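Local coordinates for protein endo-pectate lyase (Erwinia chrysanthemi, PDB 3B4N) that probably cleaves polygalacturonate and also highly methylated pectins within the chain by calcium-dependent elimination, using a right-handed parallel beta-helix, at residues Q47-G52 and Y86-V91; T22-S27 and L35-D40; T70-D75 and K238-L243. All blocks are in the same frame, centred on the assembly; numbering follows the deposited sequence.

Interaction 1: residues Q47-G52 and Y86-V91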
loop_
_atom_site.group_PDB
_atom_site.type_symbol
_atom_site.label_atom_id
_atom_site.label_comp_id
_atom_site.label_asym_id
_atom_site.label_seq_id
_atom_site.Cartn_x
_atom_site.Cartn_y
_atom_site.Cartn_z
ATOM N N GLN A 47 -19.009 -7.121 -0.467
ATOM C CA GLN A 47 -18.935 -5.679 -0.278
ATOM C C GLN A 47 -19.498 -5.038 -1.532
ATOM O O GLN A 47 -19.128 -5.409 -2.639
ATOM C CB GLN A 47 -17.486 -5.256 -0.034
ATOM C CG GLN A 47 -16.900 -5.963 1.181
ATOM C CD GLN A 47 -15.434 -5.674 1.358
ATOM O OE1 GLN A 47 -14.590 -6.183 0.608
ATOM N NE2 GLN A 47 -15.116 -4.849 2.348
ATOM N N GLU A 48 -20.399 -4.081 -1.355
ATOM C CA GLU A 48 -21.034 -3.449 -2.497
ATOM C C GLU A 48 -20.692 -1.981 -2.587
ATOM O O GLU A 48 -20.698 -1.267 -1.586
ATOM C CB GLU A 48 -22.547 -3.619 -2.395
ATOM C CG GLU A 48 -22.982 -5.067 -2.216
ATOM C CD GLU A 48 -24.483 -5.217 -2.166
ATOM O OE1 GLU A 48 -25.146 -4.364 -1.539
ATOM O OE2 GLU A 48 -24.995 -6.196 -2.744
ATOM N N VAL A 49 -20.388 -1.527 -3.793
ATOM C CA VAL A 49 -20.055 -0.125 -3.994
ATOM C C VAL A 49 -21.267 0.566 -4.596
ATOM O O VAL A 49 -21.849 0.079 -5.560
ATOM C CB VAL A 49 -18.863 0.051 -4.959
ATOM C CG1 VAL A 49 -18.470 1.523 -5.043
ATOM C CG2 VAL A 49 -17.685 -0.792 -4.490
ATOM N N TYR A 50 -21.645 1.695 -4.004
ATOM C CA TYR A 50 -22.779 2.488 -4.471
ATOM C C TYR A 50 -22.286 3.857 -4.918
ATOM O O TYR A 50 -21.325 4.402 -4.373
ATOM C CB TYR A 50 -23.809 2.644 -3.353
ATOM C CG TYR A 50 -24.555 1.370 -3.072
ATOM C CD1 TYR A 50 -25.765 1.097 -3.713
ATOM C CD2 TYR A 50 -24.025 0.406 -2.216
ATOM C CE1 TYR A 50 -26.428 -0.103 -3.516
ATOM C CE2 TYR A 50 -24.682 -0.807 -2.009
ATOM C CZ TYR A 50 -25.881 -1.052 -2.665
ATOM O OH TYR A 50 -26.523 -2.259 -2.493
ATOM N N ARG A 51 -22.961 4.419 -5.913
ATOM C CA ARG A 51 -22.583 5.719 -6.447
ATOM C C ARG A 51 -23.820 6.510 -6.848
ATOM O O ARG A 51 -24.844 5.932 -7.204
ATOM C CB ARG A 51 -21.696 5.528 -7.680
ATOM C CG ARG A 51 -21.068 6.809 -8.220
ATOM C CD ARG A 51 -20.322 6.538 -9.521
ATOM N NE ARG A 51 -21.254 6.351 -10.629
ATOM C CZ ARG A 51 -20.936 5.815 -11.799
ATOM N NH1 ARG A 51 -19.695 5.403 -12.032
ATOM N NH2 ARG A 51 -21.868 5.673 -12.734
ATOM N N GLY A 52 -23.703 7.832 -6.781
ATOM C CA GLY A 52 -24.790 8.703 -7.186
ATOM C C GLY A 52 -24.211 10.007 -7.697
ATOM O O GLY A 52 -23.042 10.297 -7.458
ATOM N N TYR A 86 -19.909 8.414 -3.391
ATOM C CA TYR A 86 -19.742 6.977 -3.238
ATOM C C TYR A 86 -19.948 6.532 -1.801
ATOM O O TYR A 86 -19.701 7.279 -0.864
ATOM C CB TYR A 86 -18.324 6.560 -3.629
ATOM C CG TYR A 86 -17.960 6.754 -5.075
ATOM C CD1 TYR A 86 -18.160 5.740 -6.009
ATOM C CD2 TYR A 86 -17.362 7.937 -5.499
ATOM C CE1 TYR A 86 -17.756 5.901 -7.343
ATOM C CE2 TYR A 86 -16.962 8.110 -6.812
ATOM C CZ TYR A 86 -17.158 7.093 -7.727
ATOM O OH TYR A 86 -16.758 7.265 -9.028
ATOM N N TRP A 87 -20.406 5.294 -1.659
ATOM C CA TRP A 87 -20.593 4.644 -0.361
ATOM C C TRP A 87 -20.193 3.193 -0.576
ATOM O O TRP A 87 -20.345 2.652 -1.670
ATOM C CB TRP A 87 -22.059 4.606 0.083
ATOM C CG TRP A 87 -22.678 5.904 0.438
ATOM C CD1 TRP A 87 -22.853 6.418 1.692
ATOM C CD2 TRP A 87 -23.259 6.841 -0.467
ATOM N NE1 TRP A 87 -23.518 7.617 1.621
ATOM C CE2 TRP A 87 -23.780 7.900 0.306
ATOM C CE3 TRP A 87 -23.390 6.889 -1.864
ATOM C CZ2 TRP A 87 -24.428 8.997 -0.269
ATOM C CZ3 TRP A 87 -24.037 7.982 -2.439
ATOM C CH2 TRP A 87 -24.547 9.021 -1.637
ATOM N N VAL A 88 -19.681 2.558 0.468
ATOM C CA VAL A 88 -19.349 1.144 0.401
ATOM C C VAL A 88 -20.148 0.462 1.508
ATOM O O VAL A 88 -20.144 0.894 2.664
ATOM C CB VAL A 88 -17.841 0.879 0.592
ATOM C CG1 VAL A 88 -17.599 -0.612 0.836
ATOM C CG2 VAL A 88 -17.084 1.322 -0.654
ATOM N N ASP A 89 -20.869 -0.579 1.120
ATOM C CA ASP A 89 -21.696 -1.359 2.023
ATOM C C ASP A 89 -20.998 -2.695 2.271
ATOM O O ASP A 89 -20.866 -3.512 1.366
ATOM C CB ASP A 89 -23.061 -1.598 1.366
ATOM C CG ASP A 89 -24.054 -2.304 2.274
ATOM O OD1 ASP A 89 -25.192 -2.540 1.802
ATOM O OD2 ASP A 89 -23.717 -2.620 3.434
ATOM N N VAL A 90 -20.531 -2.896 3.498
ATOM C CA VAL A 90 -19.881 -4.148 3.871
ATOM C C VAL A 90 -21.013 -5.036 4.396
ATOM O O VAL A 90 -21.679 -4.705 5.380
ATOM C CB VAL A 90 -18.797 -3.897 4.940
ATOM C CG1 VAL A 90 -18.228 -5.214 5.433
ATOM C CG2 VAL A 90 -17.694 -3.037 4.347
ATOM N N VAL A 91 -21.247 -6.149 3.707
ATOM C CA VAL A 91 -22.329 -7.064 4.056
ATOM C C VAL A 91 -21.802 -8.286 4.782
ATOM O O VAL A 91 -20.938 -8.994 4.276
ATOM C CB VAL A 91 -23.083 -7.514 2.785
ATOM C CG1 VAL A 91 -24.259 -8.401 3.164
ATOM C CG2 VAL A 91 -23.553 -6.296 1.997
#
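Arg51 and Tyr86 form one end of an antiparallel strand pair at the middle of the four-stranded sheet in the N-terminal beta-sandwich domain, where strand 44-52 runs beside strand 85-92. Two hydrogen-bonded pairs, Glu48 with Asp89 and Tyr50 with Trp87, supply four backbone bonds; the one from Asp89 N to Glu48 O is 2.8 Å long and almost straight at 177°. On the face that carries Gln47, Val49 and Arg51, the Arg51 side chain lies alongside Tyr86 and points the same way. Its CG, anti to the backbone N (chi1 -172°), sits over the ring face 4.0 Å from the centroid in a CH-pi contact, while CD comes within 3.4 Å of Tyr86 CE1. The guanidinium and phenol ends converge on Asp75 OD1, Arg51 NH1 by a salt bridge and Tyr86 OH by a hydrogen bond. On the other face Tyr50 CE2 approaches Asp89 CB at 3.8 Å, and Tyr50 OH donates to Glu48 OE1 over 2.7 Å, reaching it from above the carboxylate plane. Glu48 OE1 and Asp89 OD1 stand only 3.8 Å apart. That proximity of like charges would be costly alone, but Glu48 OE2 makes salt bridges to Arg46 and Arg62, so the phenol and two arginines probably offset much of the repulsion.

Interaction 2: residues T22-S27 and L35-D40. With EDO (1,2-ethanediol), chain G.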
loop_
_atom_site.group_PDB
_atom_site.type_symbol
_atom_site.label_atom_id
_atom_site.label_comp_id
_atom_site.label_asym_id
_atom_site.label_seq_id
_atom_site.Cartn_x
_atom_site.Cartn_y
_atom_site.Cartn_z
ATOM N N THR A 22 -17.543 1.113 8.909
ATOM C CA THR A 22 -16.769 1.159 7.680
ATOM C C THR A 22 -16.442 2.620 7.400
ATOM O O THR A 22 -17.325 3.472 7.447
ATOM C CB THR A 22 -17.575 0.604 6.486
ATOM O OG1 THR A 22 -17.975 -0.742 6.765
ATOM C CG2 THR A 22 -16.739 0.632 5.212
ATOM N N THR A 23 -15.169 2.911 7.141
ATOM C CA THR A 23 -14.742 4.267 6.815
ATOM C C THR A 23 -14.198 4.230 5.394
ATOM O O THR A 23 -13.350 3.401 5.054
ATOM C CB THR A 23 -13.651 4.783 7.771
ATOM O OG1 THR A 23 -14.193 4.904 9.094
ATOM C CG2 THR A 23 -13.146 6.147 7.311
ATOM N N LEU A 24 -14.711 5.134 4.570
ATOM C CA LEU A 24 -14.348 5.230 3.169
ATOM C C LEU A 24 -13.563 6.496 2.846
ATOM O O LEU A 24 -13.810 7.559 3.418
ATOM C CB LEU A 24 -15.629 5.208 2.330
ATOM C CG LEU A 24 -15.495 5.292 0.805
ATOM C CD1 LEU A 24 -14.725 4.084 0.302
ATOM C CD2 LEU A 24 -16.884 5.332 0.153
ATOM N N MET A 25 -12.598 6.358 1.943
ATOM C CA MET A 25 -11.802 7.487 1.471
ATOM C C MET A 25 -11.734 7.405 -0.043
ATOM O O MET A 25 -11.835 6.326 -0.628
ATOM C CB MET A 25 -10.393 7.455 2.056
ATOM C CG MET A 25 -10.368 7.712 3.547
ATOM S SD MET A 25 -8.712 7.533 4.205
ATOM C CE MET A 25 -7.975 8.909 3.553
ATOM N N LEU A 26 -11.538 8.553 -0.674
ATOM C CA LEU A 26 -11.477 8.646 -2.123
ATOM C C LEU A 26 -10.209 9.329 -2.619
ATOM O O LEU A 26 -9.715 10.261 -1.988
ATOM C CB LEU A 26 -12.678 9.465 -2.619
ATOM C CG LEU A 26 -12.591 10.122 -3.999
ATOM C CD1 LEU A 26 -12.675 9.053 -5.062
ATOM C CD2 LEU A 26 -13.719 11.146 -4.171
ATOM N N SER A 27 -9.688 8.859 -3.749
ATOM C CA SER A 27 -8.537 9.505 -4.378
ATOM C C SER A 27 -8.724 9.474 -5.891
ATOM O O SER A 27 -8.933 8.420 -6.477
ATOM C CB SER A 27 -7.223 8.819 -4.018
ATOM O OG SER A 27 -6.140 9.574 -4.544
ATOM N N LEU A 35 -11.281 4.109 -4.539
ATOM C CA LEU A 35 -11.889 4.052 -3.222
ATOM C C LEU A 35 -11.063 3.135 -2.344
ATOM O O LEU A 35 -10.587 2.092 -2.790
ATOM C CB LEU A 35 -13.304 3.487 -3.293
ATOM C CG LEU A 35 -14.315 4.247 -4.142
ATOM C CD1 LEU A 35 -15.670 3.535 -4.066
ATOM C CD2 LEU A 35 -14.431 5.678 -3.638
ATOM N N GLY A 36 -10.905 3.537 -1.092
ATOM C CA GLY A 36 -10.191 2.727 -0.127
ATOM C C GLY A 36 -10.993 2.787 1.158
ATOM O O GLY A 36 -11.404 3.868 1.594
ATOM N N TRP A 37 -11.248 1.638 1.773
ATOM C CA TRP A 37 -11.998 1.654 3.017
ATOM C C TRP A 37 -11.426 0.679 4.015
ATOM O O TRP A 37 -10.633 -0.197 3.671
ATOM C CB TRP A 37 -13.479 1.315 2.768
ATOM C CG TRP A 37 -13.726 -0.054 2.170
ATOM C CD1 TRP A 37 -14.013 -1.211 2.843
ATOM C CD2 TRP A 37 -13.678 -0.399 0.783
ATOM N NE1 TRP A 37 -14.145 -2.254 1.956
ATOM C CE2 TRP A 37 -13.945 -1.784 0.685
ATOM C CE3 TRP A 37 -13.434 0.330 -0.389
ATOM C CZ2 TRP A 37 -13.972 -2.458 -0.544
ATOM C CZ3 TRP A 37 -13.460 -0.336 -1.610
ATOM C CH2 TRP A 37 -13.728 -1.718 -1.677
ATOM N N SER A 38 -11.804 0.872 5.269
ATOM C CA SER A 38 -11.418 -0.046 6.322
ATOM C C SER A 38 -12.732 -0.425 6.987
ATOM O O SER A 38 -13.678 0.362 7.019
ATOM C CB SER A 38 -10.485 0.609 7.346
ATOM O OG SER A 38 -11.133 1.649 8.052
ATOM N N THR A 39 -12.811 -1.650 7.481
ATOM C CA THR A 39 -14.013 -2.088 8.166
ATOM C C THR A 39 -13.591 -3.011 9.292
ATOM O O THR A 39 -12.569 -3.688 9.188
ATOM C CB THR A 39 -14.990 -2.839 7.216
ATOM O OG1 THR A 39 -16.173 -3.188 7.944
ATOM C CG2 THR A 39 -14.355 -4.113 6.656
ATOM N N ASP A 40 -14.352 -3.003 10.381
ATOM C CA ASP A 40 -14.052 -3.897 11.491
ATOM C C ASP A 40 -15.072 -5.035 11.546
ATOM O O ASP A 40 -15.147 -5.763 12.538
ATOM C CB ASP A 40 -14.010 -3.146 12.824
ATOM C CG ASP A 40 -15.218 -2.277 13.046
ATOM O OD1 ASP A 40 -16.277 -2.565 12.459
ATOM O OD2 ASP A 40 -15.110 -1.303 13.822
HETATM C C1 EDO G . -13.745 0.885 10.407
HETATM O O1 EDO G . -12.383 0.262 10.078
HETATM C C2 EDO G . -13.673 2.131 11.300
HETATM O O2 EDO G . -12.856 3.212 10.528
#
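Thr23 and Ser38, a hydrogen-bonded pair, exchange two backbone bonds, and Met25 and Gly36 exchange two more, of which Met25 N to Gly36 O is the shortest at 2.8 Å. Beyond the backbone, an ethanediol molecule, probably from the crystallisation liquor, lies beside the hydroxyls of the first pair. Ser38 OG, set between the backbone N and the carbonyl carbon (chi1 65°), is hydrogen-bonded to ethanediol O1 at 2.8 Å and also to Asn163 ND2. On the face bearing Thr22, Leu24 and Leu26 the contact is mostly apolar. One branch of Leu24 does most of the touching: its CD1 lies 3.9 Å from Leu35 CB and equally close to Trp37 CB, and it reaches Trp37 CE3 at 4.0 Å, oblique to the indole. Farther along, Leu26 CD1 meets Leu35 CD2 at 4.1 Å. At the opposite end Thr22 lies alongside Trp37, its CG2 4.1 Å from Trp37 CD1. At the non-hydrogen-bonded pair of Leu24 and Trp37, Trp37 CA is 3.0 Å from Thr23 O in a CA-H...O contact. The two segments belong to a beta hairpin whose second strand is also bonded to strand 72-75. Leu24 and Trp37 pack on Val88 of strand 85-92, and Leu24 and Leu26 on Val103 of strand 97-104, whereas Met25 and Ser38 on the reverse face meet strand 181-189 of the parallel beta-helix.

Interaction 3: residues T70-D75 and K238-L243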
loop_
_atom_site.group_PDB
_atom_site.type_symbol
_atom_site.label_atom_id
_atom_site.label_comp_id
_atom_site.label_asym_id
_atom_site.label_seq_id
_atom_site.Cartn_x
_atom_site.Cartn_y
_atom_site.Cartn_z
ATOM N N THR A 70 -11.061 -7.741 -0.534
ATOM C CA THR A 70 -10.532 -6.485 -1.019
ATOM C C THR A 70 -10.920 -5.306 -0.130
ATOM O O THR A 70 -11.930 -5.339 0.576
ATOM C CB THR A 70 -11.001 -6.215 -2.470
ATOM O OG1 THR A 70 -10.277 -5.096 -2.988
ATOM C CG2 THR A 70 -12.507 -5.903 -2.527
ATOM N N ARG A 71 -10.096 -4.263 -0.152
ATOM C CA ARG A 71 -10.389 -3.058 0.612
ATOM C C ARG A 71 -10.232 -1.844 -0.292
ATOM O O ARG A 71 -10.179 -0.706 0.176
ATOM C CB ARG A 71 -9.465 -2.952 1.831
ATOM C CG ARG A 71 -9.747 -4.022 2.896
ATOM C CD ARG A 71 -11.119 -3.846 3.540
ATOM N NE ARG A 71 -11.329 -4.800 4.633
ATOM C CZ ARG A 71 -11.852 -6.019 4.496
ATOM N NH1 ARG A 71 -12.239 -6.473 3.309
ATOM N NH2 ARG A 71 -11.983 -6.797 5.559
ATOM N N THR A 72 -10.156 -2.099 -1.598
ATOM C CA THR A 72 -10.026 -1.021 -2.575
ATOM C C THR A 72 -10.896 -1.305 -3.798
ATOM O O THR A 72 -11.306 -2.441 -4.049
ATOM C CB THR A 72 -8.566 -0.846 -3.070
ATOM O OG1 THR A 72 -8.165 -2.026 -3.779
ATOM C CG2 THR A 72 -7.606 -0.576 -1.897
ATOM N N PHE A 73 -11.165 -0.256 -4.562
ATOM C CA PHE A 73 -11.974 -0.358 -5.770
ATOM C C PHE A 73 -11.641 0.814 -6.678
ATOM O O PHE A 73 -11.280 1.888 -6.206
ATOM C CB PHE A 73 -13.466 -0.296 -5.423
ATOM C CG PHE A 73 -14.369 -0.356 -6.619
ATOM C CD1 PHE A 73 -14.522 -1.546 -7.318
ATOM C CD2 PHE A 73 -15.056 0.775 -7.052
ATOM C CE1 PHE A 73 -15.346 -1.622 -8.433
ATOM C CE2 PHE A 73 -15.889 0.711 -8.177
ATOM C CZ PHE A 73 -16.032 -0.486 -8.863
ATOM N N LYS A 74 -11.735 0.599 -7.981
ATOM C CA LYS A 74 -11.496 1.689 -8.912
ATOM C C LYS A 74 -12.685 1.842 -9.850
ATOM O O LYS A 74 -13.206 0.864 -10.381
ATOM C CB LYS A 74 -10.205 1.469 -9.705
ATOM C CG LYS A 74 -10.223 0.330 -10.682
ATOM C CD LYS A 74 -8.885 0.277 -11.422
ATOM C CE LYS A 74 -8.875 -0.809 -12.484
ATOM N NZ LYS A 74 -9.125 -2.158 -11.907
ATOM N N ASP A 75 -13.131 3.084 -10.004
ATOM C CA ASP A 75 -14.245 3.410 -10.883
ATOM C C ASP A 75 -13.738 4.315 -11.999
ATOM O O ASP A 75 -13.387 5.468 -11.758
ATOM C CB ASP A 75 -15.353 4.134 -10.110
ATOM C CG ASP A 75 -16.537 4.490 -10.993
ATOM O OD1 ASP A 75 -17.357 5.334 -10.587
ATOM O OD2 ASP A 75 -16.649 3.918 -12.092
ATOM N N LYS A 238 -1.871 -7.140 1.833
ATOM C CA LYS A 238 -3.160 -7.742 1.514
ATOM C C LYS A 238 -4.242 -6.683 1.351
ATOM O O LYS A 238 -3.954 -5.490 1.355
ATOM C CB LYS A 238 -3.553 -8.753 2.598
ATOM C CG LYS A 238 -3.700 -8.195 4.002
ATOM C CD LYS A 238 -3.886 -9.355 4.969
ATOM C CE LYS A 238 -3.941 -8.925 6.407
ATOM N NZ LYS A 238 -4.324 -10.111 7.243
ATOM N N GLY A 239 -5.482 -7.123 1.171
ATOM C CA GLY A 239 -6.577 -6.180 1.025
ATOM C C GLY A 239 -6.567 -5.421 -0.286
ATOM O O GLY A 239 -7.244 -4.406 -0.428
ATOM N N ASN A 240 -5.802 -5.924 -1.250
ATOM C CA ASN A 240 -5.685 -5.306 -2.558
ATOM C C ASN A 240 -5.089 -3.908 -2.548
ATOM O O ASN A 240 -5.600 -2.986 -3.192
ATOM C CB ASN A 240 -7.030 -5.311 -3.288
ATOM C CG ASN A 240 -6.869 -5.200 -4.797
ATOM O OD1 ASN A 240 -5.812 -5.522 -5.348
ATOM N ND2 ASN A 240 -7.921 -4.760 -5.474
ATOM N N PHE A 241 -4.002 -3.769 -1.791
ATOM C CA PHE A 241 -3.217 -2.535 -1.731
ATOM C C PHE A 241 -2.962 -2.210 -3.206
ATOM O O PHE A 241 -2.521 -3.070 -3.971
ATOM C CB PHE A 241 -1.909 -2.849 -1.003
ATOM C CG PHE A 241 -0.920 -1.717 -0.960
ATOM C CD1 PHE A 241 -1.302 -0.433 -0.582
ATOM C CD2 PHE A 241 0.425 -1.963 -1.212
ATOM C CE1 PHE A 241 -0.358 0.591 -0.451
ATOM C CE2 PHE A 241 1.382 -0.942 -1.080
ATOM C CZ PHE A 241 0.986 0.326 -0.700
ATOM N N THR A 242 -3.246 -0.977 -3.600
ATOM C CA THR A 242 -3.118 -0.584 -4.996
ATOM C C THR A 242 -2.100 0.500 -5.247
ATOM O O THR A 242 -2.089 1.519 -4.561
ATOM C CB THR A 242 -4.478 -0.104 -5.518
ATOM O OG1 THR A 242 -5.403 -1.190 -5.451
ATOM C CG2 THR A 242 -4.382 0.399 -6.960
ATOM N N LEU A 243 -1.253 0.264 -6.243
ATOM C CA LEU A 243 -0.243 1.233 -6.634
ATOM C C LEU A 243 -0.714 1.900 -7.912
ATOM O O LEU A 243 -1.143 1.223 -8.849
ATOM C CB LEU A 243 1.106 0.556 -6.899
ATOM C CG LEU A 243 1.745 -0.212 -5.739
ATOM C CD1 LEU A 243 3.131 -0.653 -6.148
ATOM C CD2 LEU A 243 1.804 0.656 -4.493
#
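Asn240 O is gripped by two threonine hydroxyls that approach from opposite faces of its carbonyl plane. Thr72 OG1 donates across the contact at 2.8 Å, and Thr242 OG1 does so from within its own segment at 2.9 Å. Thr72 OG1 is set for this by its first torsion, 64°, which places it between its backbone N and carbonyl carbon, while Thr72 CG2 rests 3.4 Å from the same oxygen. The Asn240 and Thr72 side chains cross at about a right angle, but the Thr70 side chain runs alongside Asn240, with Thr70 OG1 3.3 Å from Asn240 CB. Asn240 ND2 gives Thr70 OG1 a weak hydrogen bond of 3.4 Å; that hydroxyl in turn donates to Thr72 O at 3.0 Å, in the carbonyl plane and on a lone pair. Asn240 OD1 turns instead to Thr272 OG1. A backbone bond adds to the join: Arg71 N reaches Gly239 O at 2.9 Å, from above the carbonyl plane and bent to 139°. Gly239 has a positive phi of 71°, which favours glycine, and the site where a CB would lie is tight against Arg71 CG. The join between the N-terminal domain and the turn leading into beta-helix strand 241-244 is therefore largely polar. Two donors on one carbonyl oxygen satisfy it from both faces and tie Thr72 to the position of that turn.

Overall arrangement
The three contacts run from the outer sheet of the N-terminal domain to the beta-helix. Interaction 1 lies in the four-stranded sheet and interaction 2 in the three-stranded sheet packed on it, their centres about 10 Å apart. Strand 72-75 borders strand 32-39 in that second sheet, so interaction 3, again about 10 Å from interaction 2 between centres, carries the sheet's edge to the catalytic domain. Interactions 1 and 3 are about 14 Å apart between centres, joined where side chains of the first reach Asp75, at the end of segment 70-75. Along the chain interaction 2 closes first, whereas the segments of 1 and 3 alternate. The N-terminal sandwich is thus docked on the parallel beta-helix that carries the calcium and zinc sites.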